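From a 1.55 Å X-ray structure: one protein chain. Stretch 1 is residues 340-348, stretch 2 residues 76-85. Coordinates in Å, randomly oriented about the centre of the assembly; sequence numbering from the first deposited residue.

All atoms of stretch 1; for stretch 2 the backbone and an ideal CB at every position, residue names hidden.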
# COMPACT_ATOMS: atom_id res chain seq x y z
N GLY A 340 8.61 17.89 -4.82
CA GLY A 340 8.92 18.77 -5.90
C GLY A 340 9.56 20.05 -5.40
O GLY A 340 10.62 20.45 -5.93
N ILE A 341 8.97 20.70 -4.39
CA ILE A 341 9.53 21.96 -3.92
C ILE A 341 10.87 21.76 -3.19
O ILE A 341 11.77 22.60 -3.32
CB ILE A 341 8.56 22.84 -3.11
CG1 ILE A 341 8.15 22.29 -1.77
CG2 ILE A 341 7.38 23.30 -3.97
CD1 ILE A 341 7.66 23.41 -0.86
N ALA A 342 11.07 20.60 -2.58
CA ALA A 342 12.35 20.27 -1.98
C ALA A 342 13.42 20.19 -3.08
O ALA A 342 14.52 20.68 -2.93
CB ALA A 342 12.28 18.95 -1.22
N SER A 343 13.10 19.53 -4.20
CA SER A 343 13.99 19.42 -5.33
C SER A 343 14.42 20.81 -5.79
O SER A 343 15.59 21.09 -6.03
CB SER A 343 13.37 18.62 -6.45
OG SER A 343 14.27 18.51 -7.56
N SER A 344 13.43 21.69 -5.95
CA SER A 344 13.68 23.04 -6.44
C SER A 344 14.50 23.84 -5.43
O SER A 344 15.47 24.52 -5.82
CB SER A 344 12.38 23.68 -6.75
OG SER A 344 11.69 23.11 -7.84
N HIS A 345 14.12 23.78 -4.15
CA HIS A 345 14.85 24.48 -3.09
C HIS A 345 16.31 24.07 -3.01
O HIS A 345 17.13 24.91 -2.65
CB HIS A 345 14.20 24.27 -1.71
CG HIS A 345 13.11 25.23 -1.37
ND1 HIS A 345 13.36 26.57 -1.15
CD2 HIS A 345 11.80 25.07 -1.20
CE1 HIS A 345 12.22 27.17 -0.80
NE2 HIS A 345 11.26 26.26 -0.81
N GLN A 346 16.61 22.80 -3.35
CA GLN A 346 17.95 22.21 -3.29
C GLN A 346 18.71 22.39 -4.61
O GLN A 346 19.77 21.77 -4.79
CB GLN A 346 17.81 20.75 -2.86
CG GLN A 346 17.42 20.64 -1.40
CD GLN A 346 18.47 21.15 -0.42
OE1 GLN A 346 18.24 22.07 0.38
NE2 GLN A 346 19.63 20.50 -0.45
N GLY A 347 18.24 23.27 -5.50
CA GLY A 347 18.87 23.48 -6.80
C GLY A 347 20.27 24.10 -6.73
O GLY A 347 20.63 24.74 -5.75
N GLN A 348 21.07 23.86 -7.77
CA GLN A 348 22.48 24.23 -7.81
C GLN A 348 22.79 24.91 -9.15
O GLN A 348 22.19 24.58 -10.19
CB GLN A 348 23.38 22.99 -7.67
CG GLN A 348 23.11 22.09 -6.46
CD GLN A 348 23.41 22.73 -5.12
OE1 GLN A 348 24.39 23.47 -4.92
NE2 GLN A 348 22.52 22.46 -4.17
N UNK A 76 18.29 31.11 -10.08
CA UNK A 76 18.40 30.92 -8.64
C UNK A 76 17.55 29.72 -8.26
O UNK A 76 16.69 29.35 -9.04
CB UNK A 76 17.97 32.17 -7.87
N UNK A 77 17.73 29.19 -7.04
CA UNK A 77 16.84 28.15 -6.52
C UNK A 77 15.44 28.74 -6.32
O UNK A 77 14.44 28.10 -6.63
CB UNK A 77 17.38 27.57 -5.21
N UNK A 78 15.37 30.02 -5.94
CA UNK A 78 14.09 30.70 -5.77
C UNK A 78 13.29 30.67 -7.08
O UNK A 78 12.06 30.44 -7.06
CB UNK A 78 14.31 32.14 -5.31
N UNK A 79 13.97 30.86 -8.23
CA UNK A 79 13.34 30.80 -9.53
C UNK A 79 12.72 29.42 -9.79
O UNK A 79 11.66 29.34 -10.40
CB UNK A 79 14.36 31.14 -10.62
N UNK A 80 13.42 28.34 -9.41
CA UNK A 80 12.88 26.99 -9.53
C UNK A 80 11.64 26.79 -8.67
O UNK A 80 10.64 26.20 -9.10
CB UNK A 80 13.95 25.96 -9.15
N UNK A 81 11.72 27.25 -7.44
CA UNK A 81 10.58 27.20 -6.55
C UNK A 81 9.38 27.96 -7.10
O UNK A 81 8.25 27.48 -7.05
CB UNK A 81 10.97 27.76 -5.18
N UNK A 82 9.60 29.13 -7.67
CA UNK A 82 8.51 29.90 -8.26
C UNK A 82 7.86 29.21 -9.45
O UNK A 82 6.64 29.36 -9.67
CB UNK A 82 9.03 31.27 -8.69
N UNK A 83 8.63 28.42 -10.21
CA UNK A 83 8.04 27.60 -11.27
C UNK A 83 6.99 26.68 -10.64
O UNK A 83 5.86 26.58 -11.15
CB UNK A 83 9.11 26.79 -12.01
N UNK A 84 7.35 26.02 -9.53
CA UNK A 84 6.44 25.09 -8.84
C UNK A 84 5.21 25.79 -8.26
O UNK A 84 4.10 25.31 -8.39
CB UNK A 84 7.19 24.37 -7.72
N UNK A 85 5.39 26.97 -7.67
CA UNK A 85 4.27 27.73 -7.13
C UNK A 85 3.27 28.08 -8.25
O UNK A 85 2.06 27.93 -8.10
CB UNK A 85 4.77 29.00 -6.44

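The two helices run nearly antiparallel, at 158° with their axes 8.1 Å apart at closest approach, so there is little room between them where they come closest.

Position 76 precedes the helix, and its CB points away from stretch 1. The first turn leaves amide hydrogens unpaired, so a short acceptor such as Ser, Thr, Asp or Asn would suit. It is Ser76, whose OG accepts from the backbone N of position 79 at 3.0 Å, capping the helix.

Position 77 points toward stretch 1 where its chain leaves the helix; the ideal CB already lies 3.7 Å from both Ser344 O and His345 O. Little space remains, which favours Ala, Gly or perhaps Ser. Ala77 fits, its CB 3.6 Å from Ser344 O.

Positions 78 and 79 meet nothing of stretch 1, so polar residues are plausible, and acidic ones suit the N-terminal end of a helix, where the dipole is positive. They are Glu78, extended, and Asp79.

Position 80 points toward Ser344, with its ideal CB 3.7 Å from Ser344 CB. A side chain must bend past this contact, and Gly347, lacking a CB, leaves room beside it; Leu, Met or Ile could be considered. Leu80 adopts m, t and brings CD1 to 4.1 Å from Gly347 CA. A CB on Gly347 would fall 2.6 Å from Leu80 CD1, a clash, so the leucine occupies space that the glycine leaves free.

Position 81 is directed sideways, between Ser344 and the imidazole of His345, whose CA-to-CB bond points away although the ring comes nearer this helix. A compact aliphatic group such as Val, Ile or Ala could pack against the ring. Val81, with chi1 t, places CG2 over one face, 3.5 Å from the centroid of the His345 ring and 4° off its normal, a CH-pi contact; the same methyl lies 3.8 Å from Ser344 CB.

Position 82 points away and tolerates many residues; it is Leu82. Position 83 is directed sideways with no stretch 1 atom near its ideal CB, so the visible atoms decide little; it is Gln83.

Position 84 points toward stretch 1, its ideal CB 3.9 Å from Ile341 CG2 and 4.7 Å from Ser344 OG. The hydroxyl invites a short polar partner: Asn, Asp, Ser or Thr. In Asn84, OD1 accepts a hydrogen bond of 2.7 Å from Ser344 OG. Its OD1 also sits 3.3 Å from Gly340 O, but two acceptors cannot bond.

Position 85 is directed sideways with open space beside stretch 1, suiting a long polar chain; Lys85 is extended.

Stretch 2 (76-85) SAEDLVLQNK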
# COMPACT_ATOMS: atom_id res chain seq x y z
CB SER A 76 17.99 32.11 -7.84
OG SER A 76 16.60 32.38 -8.00
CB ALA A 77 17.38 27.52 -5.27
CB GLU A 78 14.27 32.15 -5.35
CG GLU A 78 12.97 32.89 -5.07
CD GLU A 78 13.22 34.33 -4.64
OE1 GLU A 78 12.27 34.95 -4.13
OE2 GLU A 78 14.36 34.86 -4.80
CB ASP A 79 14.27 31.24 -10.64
CG ASP A 79 14.48 32.75 -10.79
OD1 ASP A 79 13.80 33.50 -10.04
OD2 ASP A 79 15.37 33.17 -11.60
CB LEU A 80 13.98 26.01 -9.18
CG LEU A 80 15.21 25.99 -10.08
CD1 LEU A 80 16.27 25.06 -9.50
CD2 LEU A 80 14.84 25.62 -11.50
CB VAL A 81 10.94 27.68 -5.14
CG1 VAL A 81 9.69 27.74 -4.27
CG2 VAL A 81 11.98 26.78 -4.53
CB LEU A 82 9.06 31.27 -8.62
CG LEU A 82 9.17 32.21 -7.42
CD1 LEU A 82 10.05 33.38 -7.80
CD2 LEU A 82 7.83 32.77 -6.97
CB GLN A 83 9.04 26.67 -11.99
CG GLN A 83 10.11 27.39 -12.80
CD GLN A 83 11.15 26.44 -13.35
OE1 GLN A 83 11.37 25.35 -12.82
NE2 GLN A 83 11.79 26.83 -14.43
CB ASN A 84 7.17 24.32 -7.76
CG ASN A 84 8.17 23.28 -8.19
OD1 ASN A 84 9.04 22.92 -7.40
ND2 ASN A 84 8.04 22.73 -9.39
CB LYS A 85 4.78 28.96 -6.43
CG LYS A 85 5.60 28.69 -5.19
CD LYS A 85 6.08 29.93 -4.49
CE LYS A 85 6.57 29.64 -3.13
NZ LYS A 85 7.14 30.82 -2.52
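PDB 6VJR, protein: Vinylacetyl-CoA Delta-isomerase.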